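Long-range contacts in UDP-N-acetylglucosamine pyrophosphorylase (Entamoeba histolytica, PDB 3OC9), which probably catalyses the formation of UDP-N-acetylglucosamine and diphosphate from UTP and N-acetylglucosamine 1-phosphate: residues K216-V227 against E253-I261; I376-S384 against T397-Q405. All coordinates share one frame; numbering follows the deposited sequence.

Contact 1 of 2, residues K216-V227 against E253-I261; sequences KGFKEEKVGVLV and EFIYNCGHI
The Phe254 ring receives Lys216 CE over the centre of one face, 4.3 Å from the ring centroid and only 8° off its normal, which defines a CH-pi contact. Lys216 NZ lies farther, 5.1 Å from that centroid, so any cation-pi term is weak. The lysine runs nearly straight beyond CG, with CG anti to the backbone N (chi1 179°), and this carries CE across the ring. Its ammonium is bound to Asn246 and to a water that also donates to Tyr256 O. Phe254 CZ reaches the turn 218-221, coming within 3.4 Å of Lys219 N. The Tyr256 ring meets Leu226 O at its edge, in plane, at CD1, while the Val227 side chain runs obliquely across it, its CG1 3.9 Å from Tyr256 CD1.

The backbones join at a single bridge between Val225 and Gly259. His260 N donates to Gly224 O at 2.9 Å, and Leu226 N donates to Cys258 O in the carbonyl plane. Two waters extend the pairing, one linking Gly224 N to His260 O and the other linking Leu226 O to Cys258 N. Beside the bridge, Val223 CG2 lies 4.0 Å from Gly259 CA. The Leu226 side chain rests on Cys258 CB through CG and CD1. Farther along, Lys216 N donates to Asn257 O, and Gly217 N is held by Glu221 OE1 in a nearly straight bond, which fastens the loop upon itself; Glu221 OE2 forms a salt bridge with Arg329.

The axes of the short strands 225-227 and 258-261 pass 4.9 Å apart, their directions 119° from each other, consistent with a local junction between two sheets. Strand 225-229 pairs with strand 232-236 as a hairpin, whereas strand 258-261 pairs with strand 209-215 of the large mixed sheet; Leu226 touches Ile213 of that strand and Val235 of the hairpin.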
loop_
_atom_site.group_PDB
_atom_site.type_symbol
_atom_site.label_atom_id
_atom_site.label_comp_id
_atom_site.label_asym_id
_atom_site.label_seq_id
_atom_site.Cartn_x
_atom_site.Cartn_y
_atom_site.Cartn_z
ATOM N N LYS A 216 6.300 0.950 17.254
ATOM C CA LYS A 216 7.716 1.362 17.007
ATOM C C LYS A 216 8.709 0.453 17.762
ATOM O O LYS A 216 8.531 0.211 18.950
ATOM C CB LYS A 216 7.926 2.838 17.395
ATOM C CG LYS A 216 9.365 3.390 17.212
ATOM C CD LYS A 216 9.412 4.941 17.280
ATOM C CE LYS A 216 10.850 5.449 17.399
ATOM N NZ LYS A 216 10.869 6.951 17.169
ATOM N N GLY A 217 9.725 -0.040 17.058
ATOM C CA GLY A 217 10.668 -1.048 17.609
ATOM C C GLY A 217 11.927 -0.547 18.314
ATOM O O GLY A 217 12.424 -1.213 19.245
ATOM N N PHE A 218 12.457 0.599 17.872
ATOM C CA PHE A 218 13.685 1.211 18.423
ATOM C C PHE A 218 13.770 2.697 18.020
ATOM O O PHE A 218 13.098 3.104 17.067
ATOM C CB PHE A 218 14.978 0.412 18.057
ATOM C CG PHE A 218 15.288 0.341 16.571
ATOM C CD1 PHE A 218 14.596 -0.532 15.734
ATOM C CD2 PHE A 218 16.302 1.138 16.021
ATOM C CE1 PHE A 218 14.884 -0.603 14.357
ATOM C CE2 PHE A 218 16.608 1.074 14.660
ATOM C CZ PHE A 218 15.896 0.210 13.816
ATOM N N LYS A 219 14.571 3.492 18.743
ATOM C CA LYS A 219 14.604 4.970 18.575
ATOM C C LYS A 219 14.924 5.451 17.146
ATOM O O LYS A 219 14.309 6.412 16.637
ATOM C CB LYS A 219 15.571 5.618 19.588
ATOM C CG LYS A 219 15.715 7.158 19.475
ATOM C CD LYS A 219 16.787 7.684 20.444
ATOM C CE LYS A 219 17.095 9.174 20.263
ATOM N NZ LYS A 219 17.680 9.518 18.921
ATOM N N GLU A 220 15.880 4.781 16.501
ATOM C CA GLU A 220 16.362 5.181 15.179
ATOM C C GLU A 220 15.635 4.497 14.013
ATOM O O GLU A 220 16.103 4.567 12.859
ATOM C CB GLU A 220 17.885 4.935 15.071
ATOM C CG GLU A 220 18.741 5.561 16.198
ATOM C CD GLU A 220 18.791 4.736 17.491
ATOM O OE1 GLU A 220 18.323 3.575 17.516
ATOM O OE2 GLU A 220 19.314 5.251 18.506
ATOM N N GLU A 221 14.508 3.831 14.287
ATOM C CA GLU A 221 13.724 3.200 13.211
ATOM C C GLU A 221 13.194 4.257 12.218
ATOM O O GLU A 221 12.619 5.254 12.646
ATOM C CB GLU A 221 12.572 2.344 13.779
ATOM C CG GLU A 221 11.829 1.554 12.690
ATOM C CD GLU A 221 10.600 0.803 13.158
ATOM O OE1 GLU A 221 10.278 0.785 14.361
ATOM O OE2 GLU A 221 9.922 0.224 12.286
ATOM N N LYS A 222 13.399 4.035 10.911
ATOM C CA LYS A 222 12.999 5.015 9.870
ATOM C C LYS A 222 11.511 4.903 9.519
ATOM O O LYS A 222 11.142 4.446 8.428
ATOM C CB LYS A 222 13.854 4.862 8.591
ATOM C CG LYS A 222 15.365 4.762 8.810
ATOM C CD LYS A 222 15.979 6.087 9.192
ATOM C CE LYS A 222 17.508 6.057 9.103
ATOM N NZ LYS A 222 17.993 6.294 7.703
ATOM N N VAL A 223 10.669 5.306 10.466
ATOM C CA VAL A 223 9.215 5.321 10.302
ATOM C C VAL A 223 8.640 6.636 10.894
ATOM O O VAL A 223 9.099 7.102 11.937
ATOM C CB VAL A 223 8.567 4.036 10.947
ATOM C CG1 VAL A 223 8.647 4.050 12.482
ATOM C CG2 VAL A 223 7.140 3.856 10.491
ATOM N N GLY A 224 7.671 7.243 10.210
ATOM C CA GLY A 224 6.946 8.406 10.782
ATOM C C GLY A 224 5.942 7.979 11.860
ATOM O O GLY A 224 5.455 6.832 11.833
ATOM N N VAL A 225 5.614 8.884 12.797
ATOM C CA VAL A 225 4.752 8.539 13.948
ATOM C C VAL A 225 3.541 9.479 14.123
ATOM O O VAL A 225 3.625 10.666 13.794
ATOM C CB VAL A 225 5.524 8.455 15.329
ATOM C CG1 VAL A 225 6.690 7.433 15.280
ATOM C CG2 VAL A 225 6.027 9.821 15.780
ATOM N N LEU A 226 2.430 8.958 14.663
ATOM C CA LEU A 226 1.209 9.794 14.870
ATOM C C LEU A 226 1.291 10.650 16.140
ATOM O O LEU A 226 1.814 10.196 17.181
ATOM C CB LEU A 226 -0.062 8.922 14.959
ATOM C CG LEU A 226 -0.316 7.947 13.797
ATOM C CD1 LEU A 226 -1.626 7.203 14.026
ATOM C CD2 LEU A 226 -0.360 8.658 12.419
ATOM N N VAL A 227 0.744 11.864 16.045
ATOM C CA VAL A 227 0.626 12.787 17.182
ATOM C C VAL A 227 -0.793 13.394 17.176
ATOM O O VAL A 227 -1.487 13.319 16.168
ATOM C CB VAL A 227 1.700 13.941 17.136
ATOM C CG1 VAL A 227 3.160 13.392 17.094
ATOM C CG2 VAL A 227 1.441 14.891 15.966
ATOM N N GLU A 253 8.871 0.941 26.580
ATOM C CA GLU A 253 7.909 1.289 25.500
ATOM C C GLU A 253 7.961 2.787 25.133
ATOM O O GLU A 253 8.159 3.630 26.004
ATOM C CB GLU A 253 6.484 0.906 25.917
ATOM C CG GLU A 253 6.251 -0.601 26.075
ATOM C CD GLU A 253 5.436 -1.185 24.938
ATOM O OE1 GLU A 253 4.210 -0.898 24.861
ATOM O OE2 GLU A 253 6.008 -1.927 24.109
ATOM N N PHE A 254 7.772 3.123 23.852
ATOM C CA PHE A 254 7.715 4.540 23.429
ATOM C C PHE A 254 6.341 5.159 23.691
ATOM O O PHE A 254 5.313 4.507 23.460
ATOM C CB PHE A 254 8.112 4.695 21.951
ATOM C CG PHE A 254 9.579 4.451 21.701
ATOM C CD1 PHE A 254 10.495 5.505 21.785
ATOM C CD2 PHE A 254 10.050 3.165 21.419
ATOM C CE1 PHE A 254 11.870 5.291 21.595
ATOM C CE2 PHE A 254 11.412 2.942 21.226
ATOM C CZ PHE A 254 12.324 4.004 21.309
ATOM N N ILE A 255 6.337 6.386 24.231
ATOM C CA ILE A 255 5.125 7.198 24.444
ATOM C C ILE A 255 4.388 7.436 23.119
ATOM O O ILE A 255 3.155 7.294 23.024
ATOM C CB ILE A 255 5.516 8.571 25.059
ATOM C CG1 ILE A 255 6.116 8.378 26.447
ATOM C CG2 ILE A 255 4.311 9.529 25.134
ATOM C CD1 ILE A 255 5.092 8.064 27.486
ATOM N N TYR A 256 5.167 7.829 22.109
ATOM C CA TYR A 256 4.700 7.998 20.716
ATOM C C TYR A 256 5.118 6.770 19.881
ATOM O O TYR A 256 6.165 6.767 19.211
ATOM C CB TYR A 256 5.246 9.304 20.125
ATOM C CG TYR A 256 4.707 10.553 20.825
ATOM C CD1 TYR A 256 3.559 11.202 20.347
ATOM C CD2 TYR A 256 5.341 11.079 21.960
ATOM C CE1 TYR A 256 3.042 12.349 21.004
ATOM C CE2 TYR A 256 4.834 12.222 22.618
ATOM C CZ TYR A 256 3.693 12.850 22.126
ATOM O OH TYR A 256 3.198 13.975 22.776
ATOM N N ASN A 257 4.281 5.732 19.933
ATOM C CA ASN A 257 4.614 4.402 19.386
ATOM C C ASN A 257 3.833 3.985 18.123
ATOM O O ASN A 257 3.965 2.845 17.655
ATOM C CB ASN A 257 4.493 3.310 20.483
ATOM C CG ASN A 257 3.055 3.094 20.972
ATOM O OD1 ASN A 257 2.137 3.883 20.686
ATOM N ND2 ASN A 257 2.850 1.997 21.708
ATOM N N CYS A 258 3.038 4.899 17.564
ATOM C CA CYS A 258 2.179 4.560 16.400
ATOM C C CYS A 258 2.901 4.784 15.055
ATOM O O CYS A 258 2.836 5.884 14.474
ATOM C CB CYS A 258 0.849 5.364 16.467
ATOM S SG CYS A 258 -0.283 4.886 17.846
ATOM N N GLY A 259 3.593 3.751 14.558
ATOM C CA GLY A 259 4.318 3.835 13.269
ATOM C C GLY A 259 3.401 3.780 12.043
ATOM O O GLY A 259 2.774 2.749 11.788
ATOM N N HIS A 260 3.370 4.861 11.246
ATOM C CA HIS A 260 2.471 4.933 10.052
ATOM C C HIS A 260 3.034 4.123 8.877
ATOM O O HIS A 260 4.143 4.406 8.409
ATOM C CB HIS A 260 2.267 6.417 9.625
ATOM C CG HIS A 260 1.551 6.590 8.311
ATOM N ND1 HIS A 260 2.151 7.158 7.203
ATOM C CD2 HIS A 260 0.284 6.273 7.934
ATOM C CE1 HIS A 260 1.288 7.164 6.194
ATOM N NE2 HIS A 260 0.142 6.642 6.613
ATOM N N ILE A 261 2.301 3.115 8.399
ATOM C CA ILE A 261 2.864 2.224 7.349
ATOM C C ILE A 261 2.122 2.256 5.989
ATOM O O ILE A 261 2.336 1.383 5.130
ATOM C CB ILE A 261 3.084 0.742 7.822
ATOM C CG1 ILE A 261 1.901 0.249 8.621
ATOM C CG2 ILE A 261 4.451 0.560 8.582
ATOM C CD1 ILE A 261 0.721 -0.093 7.760
HETATM O O HOH W 1 8.567 8.223 18.515
HETATM O O HOH W 2 6.465 5.963 7.826
HETATM O O HOH W 3 2.433 7.655 18.214
#

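Contact 2 of 2, residues I376-S384 against T397-Q405; sequences ICEISFRKS and TIQLPFILQ
Glu378 O accepts Leu404 N at 2.8 Å, nearly along its C=O axis, and the same oxygen has a CA-H...O contact from Ile403. The three other bonds across the pair are Phe402 N to Ile376 O, Glu378 N to Phe402 O, and Ser380 N to Leu404 O. Their donors and acceptors step regularly between the chains, and the N-to-C directions of the two strands differ by 7°, which establishes parallel pairing of 377-379 with 402-404.

On the face carrying Cys377, Ile379, Phe402 and Leu404, the Phe402 ring takes Ile379 CG1 at its edge, 4.3 Å from CE2. With SG anti to the backbone N (chi1 -172°), Cys377 turns its sulfur toward this ring in an oblique sulfur-aromatic contact, 5.4 Å from the centroid and 67° off the normal. Phe393 adds an edge-to-face ring contact. Just before the strand, Leu400 CD2 lies 4.1 Å from Cys377 CB.

Glu378 projects from the other face, beside Ile403; its carboxylate is bound by Tyr355 and by the backbone N of Glu63. At the chain terminus a water links Ser380 OG to Gln405 OXT, 2.6 Å from the latter. Lys383 CE passes 3.7 Å from Gln405 O, its chain folded at chi2 and chi3 alongside the carboxylate. Gln405 OE1 is bound by Lys66.

Cys377 and Ile379 touch helix 347-364. Ser380 OG accepts Arg382 N in an ST turn directly after strand 377-379. Strand 397-399 pairs in parallel with 368-370; past the cis Leu400-Pro401 peptide, 402-404 forms a second two-stranded parallel sheet, laying the chain's last strand beside 377-379.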
loop_
_atom_site.group_PDB
_atom_site.type_symbol
_atom_site.label_atom_id
_atom_site.label_comp_id
_atom_site.label_asym_id
_atom_site.label_seq_id
_atom_site.Cartn_x
_atom_site.Cartn_y
_atom_site.Cartn_z
ATOM N N ILE A 376 11.190 -23.981 1.795
ATOM C CA ILE A 376 10.195 -23.551 0.772
ATOM C C ILE A 376 8.740 -23.931 1.108
ATOM O O ILE A 376 8.422 -25.105 1.287
ATOM C CB ILE A 376 10.574 -24.087 -0.638
ATOM C CG1 ILE A 376 11.993 -23.634 -1.000
ATOM C CG2 ILE A 376 9.547 -23.639 -1.721
ATOM C CD1 ILE A 376 12.570 -24.308 -2.209
ATOM N N CYS A 377 7.866 -22.919 1.200
ATOM C CA CYS A 377 6.427 -23.129 1.416
ATOM C C CYS A 377 5.684 -22.017 0.655
ATOM O O CYS A 377 5.615 -20.895 1.156
ATOM C CB CYS A 377 6.100 -23.079 2.914
ATOM S SG CYS A 377 4.402 -23.527 3.450
ATOM N N GLU A 378 5.192 -22.327 -0.548
ATOM C CA GLU A 378 4.501 -21.355 -1.428
ATOM C C GLU A 378 3.022 -21.692 -1.583
ATOM O O GLU A 378 2.662 -22.746 -2.140
ATOM C CB GLU A 378 5.145 -21.275 -2.825
ATOM C CG GLU A 378 6.632 -20.947 -2.821
ATOM C CD GLU A 378 7.172 -20.423 -4.158
ATOM O OE1 GLU A 378 6.434 -20.353 -5.178
ATOM O OE2 GLU A 378 8.360 -20.045 -4.184
ATOM N N ILE A 379 2.171 -20.780 -1.110
ATOM C CA ILE A 379 0.718 -20.937 -1.150
ATOM C C ILE A 379 0.107 -19.800 -1.983
ATOM O O ILE A 379 0.200 -18.630 -1.591
ATOM C CB ILE A 379 0.110 -20.933 0.285
ATOM C CG1 ILE A 379 0.717 -22.080 1.137
ATOM C CG2 ILE A 379 -1.438 -20.970 0.203
ATOM C CD1 ILE A 379 0.168 -22.197 2.582
ATOM N N SER A 380 -0.510 -20.143 -3.118
ATOM C CA SER A 380 -1.046 -19.127 -4.049
ATOM C C SER A 380 -2.050 -18.185 -3.376
ATOM O O SER A 380 -2.908 -18.638 -2.614
ATOM C CB SER A 380 -1.703 -19.781 -5.260
ATOM O OG SER A 380 -2.232 -18.779 -6.131
ATOM N N PHE A 381 -1.927 -16.880 -3.655
ATOM C CA PHE A 381 -2.906 -15.878 -3.176
ATOM C C PHE A 381 -4.319 -16.182 -3.729
ATOM O O PHE A 381 -5.325 -15.691 -3.191
ATOM C CB PHE A 381 -2.486 -14.446 -3.596
ATOM C CG PHE A 381 -1.452 -13.769 -2.690
ATOM C CD1 PHE A 381 -0.648 -14.486 -1.801
ATOM C CD2 PHE A 381 -1.257 -12.389 -2.787
ATOM C CE1 PHE A 381 0.318 -13.830 -1.009
ATOM C CE2 PHE A 381 -0.301 -11.730 -2.010
ATOM C CZ PHE A 381 0.483 -12.455 -1.110
ATOM N N ARG A 382 -4.407 -16.974 -4.802
ATOM C CA ARG A 382 -5.711 -17.405 -5.325
ATOM C C ARG A 382 -6.388 -18.494 -4.457
ATOM O O ARG A 382 -7.618 -18.620 -4.461
ATOM C CB ARG A 382 -5.597 -17.841 -6.809
ATOM C CG ARG A 382 -6.908 -18.229 -7.489
ATOM C CD ARG A 382 -7.829 -17.019 -7.736
ATOM N NE ARG A 382 -9.164 -17.408 -8.204
ATOM C CZ ARG A 382 -10.182 -17.773 -7.422
ATOM N NH1 ARG A 382 -10.054 -17.818 -6.097
ATOM N NH2 ARG A 382 -11.350 -18.094 -7.976
ATOM N N LYS A 383 -5.586 -19.235 -3.689
ATOM C CA LYS A 383 -6.055 -20.400 -2.896
ATOM C C LYS A 383 -6.455 -20.182 -1.412
ATOM O O LYS A 383 -7.310 -20.913 -0.893
ATOM C CB LYS A 383 -5.017 -21.530 -2.967
ATOM C CG LYS A 383 -4.695 -22.015 -4.385
ATOM C CD LYS A 383 -5.836 -22.809 -5.010
ATOM C CE LYS A 383 -5.896 -24.239 -4.479
ATOM N NZ LYS A 383 -6.976 -25.010 -5.164
ATOM N N SER A 384 -5.831 -19.217 -0.729
ATOM C CA SER A 384 -6.109 -18.951 0.698
ATOM C C SER A 384 -5.798 -17.465 0.996
ATOM O O SER A 384 -4.810 -16.928 0.495
ATOM C CB SER A 384 -5.292 -19.902 1.615
ATOM O OG SER A 384 -5.789 -19.952 2.955
ATOM N N THR A 397 0.683 -34.669 7.918
ATOM C CA THR A 397 2.116 -34.358 8.088
ATOM C C THR A 397 2.734 -33.917 6.757
ATOM O O THR A 397 2.708 -34.660 5.773
ATOM C CB THR A 397 2.914 -35.551 8.752
ATOM O OG1 THR A 397 2.531 -35.679 10.128
ATOM C CG2 THR A 397 4.423 -35.311 8.706
ATOM N N ILE A 398 3.260 -32.689 6.730
ATOM C CA ILE A 398 3.831 -32.101 5.516
ATOM C C ILE A 398 5.341 -31.891 5.650
ATOM O O ILE A 398 5.797 -31.252 6.609
ATOM C CB ILE A 398 3.165 -30.724 5.180
ATOM C CG1 ILE A 398 1.643 -30.872 5.009
ATOM C CG2 ILE A 398 3.817 -30.093 3.949
ATOM C CD1 ILE A 398 0.866 -29.528 5.053
ATOM N N GLN A 399 6.096 -32.398 4.672
ATOM C CA GLN A 399 7.558 -32.247 4.628
ATOM C C GLN A 399 7.979 -31.302 3.500
ATOM O O GLN A 399 7.828 -31.634 2.320
ATOM C CB GLN A 399 8.249 -33.626 4.472
ATOM C CG GLN A 399 9.776 -33.569 4.350
ATOM C CD GLN A 399 10.430 -34.956 4.283
ATOM O OE1 GLN A 399 10.199 -35.813 5.137
ATOM N NE2 GLN A 399 11.253 -35.169 3.266
ATOM N N LEU A 400 8.498 -30.122 3.864
ATOM C CA LEU A 400 8.903 -29.099 2.883
ATOM C C LEU A 400 9.987 -29.658 1.960
ATOM O O LEU A 400 10.787 -30.495 2.401
ATOM C CB LEU A 400 9.382 -27.807 3.582
ATOM C CG LEU A 400 8.411 -27.124 4.555
ATOM C CD1 LEU A 400 8.956 -25.766 5.028
ATOM C CD2 LEU A 400 7.043 -26.938 3.893
ATOM N N PRO A 401 10.019 -29.221 0.680
ATOM C CA PRO A 401 9.217 -28.179 -0.008
ATOM C C PRO A 401 7.732 -28.501 -0.224
ATOM O O PRO A 401 7.377 -29.653 -0.531
ATOM C CB PRO A 401 9.911 -28.032 -1.369
ATOM C CG PRO A 401 11.251 -28.720 -1.216
ATOM C CD PRO A 401 11.013 -29.815 -0.231
ATOM N N PHE A 402 6.892 -27.466 -0.086
ATOM C CA PHE A 402 5.440 -27.550 -0.307
ATOM C C PHE A 402 5.029 -26.416 -1.251
ATOM O O PHE A 402 5.403 -25.259 -1.019
ATOM C CB PHE A 402 4.707 -27.440 1.037
ATOM C CG PHE A 402 3.195 -27.475 0.941
ATOM C CD1 PHE A 402 2.511 -28.685 0.821
ATOM C CD2 PHE A 402 2.453 -26.299 1.029
ATOM C CE1 PHE A 402 1.104 -28.726 0.752
ATOM C CE2 PHE A 402 1.053 -26.326 0.969
ATOM C CZ PHE A 402 0.378 -27.543 0.824
ATOM N N ILE A 403 4.315 -26.762 -2.329
ATOM C CA ILE A 403 3.851 -25.787 -3.333
ATOM C C ILE A 403 2.374 -26.027 -3.680
ATOM O O ILE A 403 2.012 -27.091 -4.205
ATOM C CB ILE A 403 4.727 -25.810 -4.632
ATOM C CG1 ILE A 403 6.154 -25.336 -4.324
ATOM C CG2 ILE A 403 4.094 -24.947 -5.751
ATOM C CD1 ILE A 403 7.117 -25.406 -5.507
ATOM N N LEU A 404 1.533 -25.031 -3.405
ATOM C CA LEU A 404 0.092 -25.148 -3.624
ATOM C C LEU A 404 -0.386 -24.051 -4.577
ATOM O O LEU A 404 -0.381 -22.873 -4.227
ATOM C CB LEU A 404 -0.661 -25.079 -2.289
ATOM C CG LEU A 404 -2.188 -25.202 -2.213
ATOM C CD1 LEU A 404 -2.665 -26.580 -2.699
ATOM C CD2 LEU A 404 -2.657 -24.953 -0.777
ATOM N N GLN A 405 -0.784 -24.445 -5.783
ATOM C CA GLN A 405 -1.203 -23.469 -6.787
ATOM C C GLN A 405 -2.639 -23.703 -7.251
ATOM O O GLN A 405 -3.257 -24.739 -6.961
ATOM C CB GLN A 405 -0.216 -23.426 -7.968
ATOM C CG GLN A 405 1.222 -23.039 -7.569
ATOM C CD GLN A 405 1.377 -21.555 -7.196
ATOM O OE1 GLN A 405 1.110 -20.666 -8.013
ATOM N NE2 GLN A 405 1.832 -21.291 -5.970
ATOM O OXT GLN A 405 -3.225 -22.830 -7.904
HETATM O O HOH W 4 -2.833 -20.272 -8.456
#

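How the contacts relate
Contact 1 is mostly buried, whereas contact 2 is partly buried and includes the exposed C-terminal residue. Their centres lie 34 Å apart, their nearest atoms about 15 Å, and no strand is shared: contact 1 links a hairpin to the large mixed sheet, while contact 2 forms its own two-stranded parallel sheet beside helix 347-364. Along the chain, contact 1 closes before contact 2 opens. The chemistry differs accordingly. A single bridge, bridging waters and a lysine over an aromatic face join the steeply angled strands of 216-227 and 253-261, whereas consecutive parallel bridges unite 376-384 with 397-405, with polar groups gathering near the terminal carboxylate.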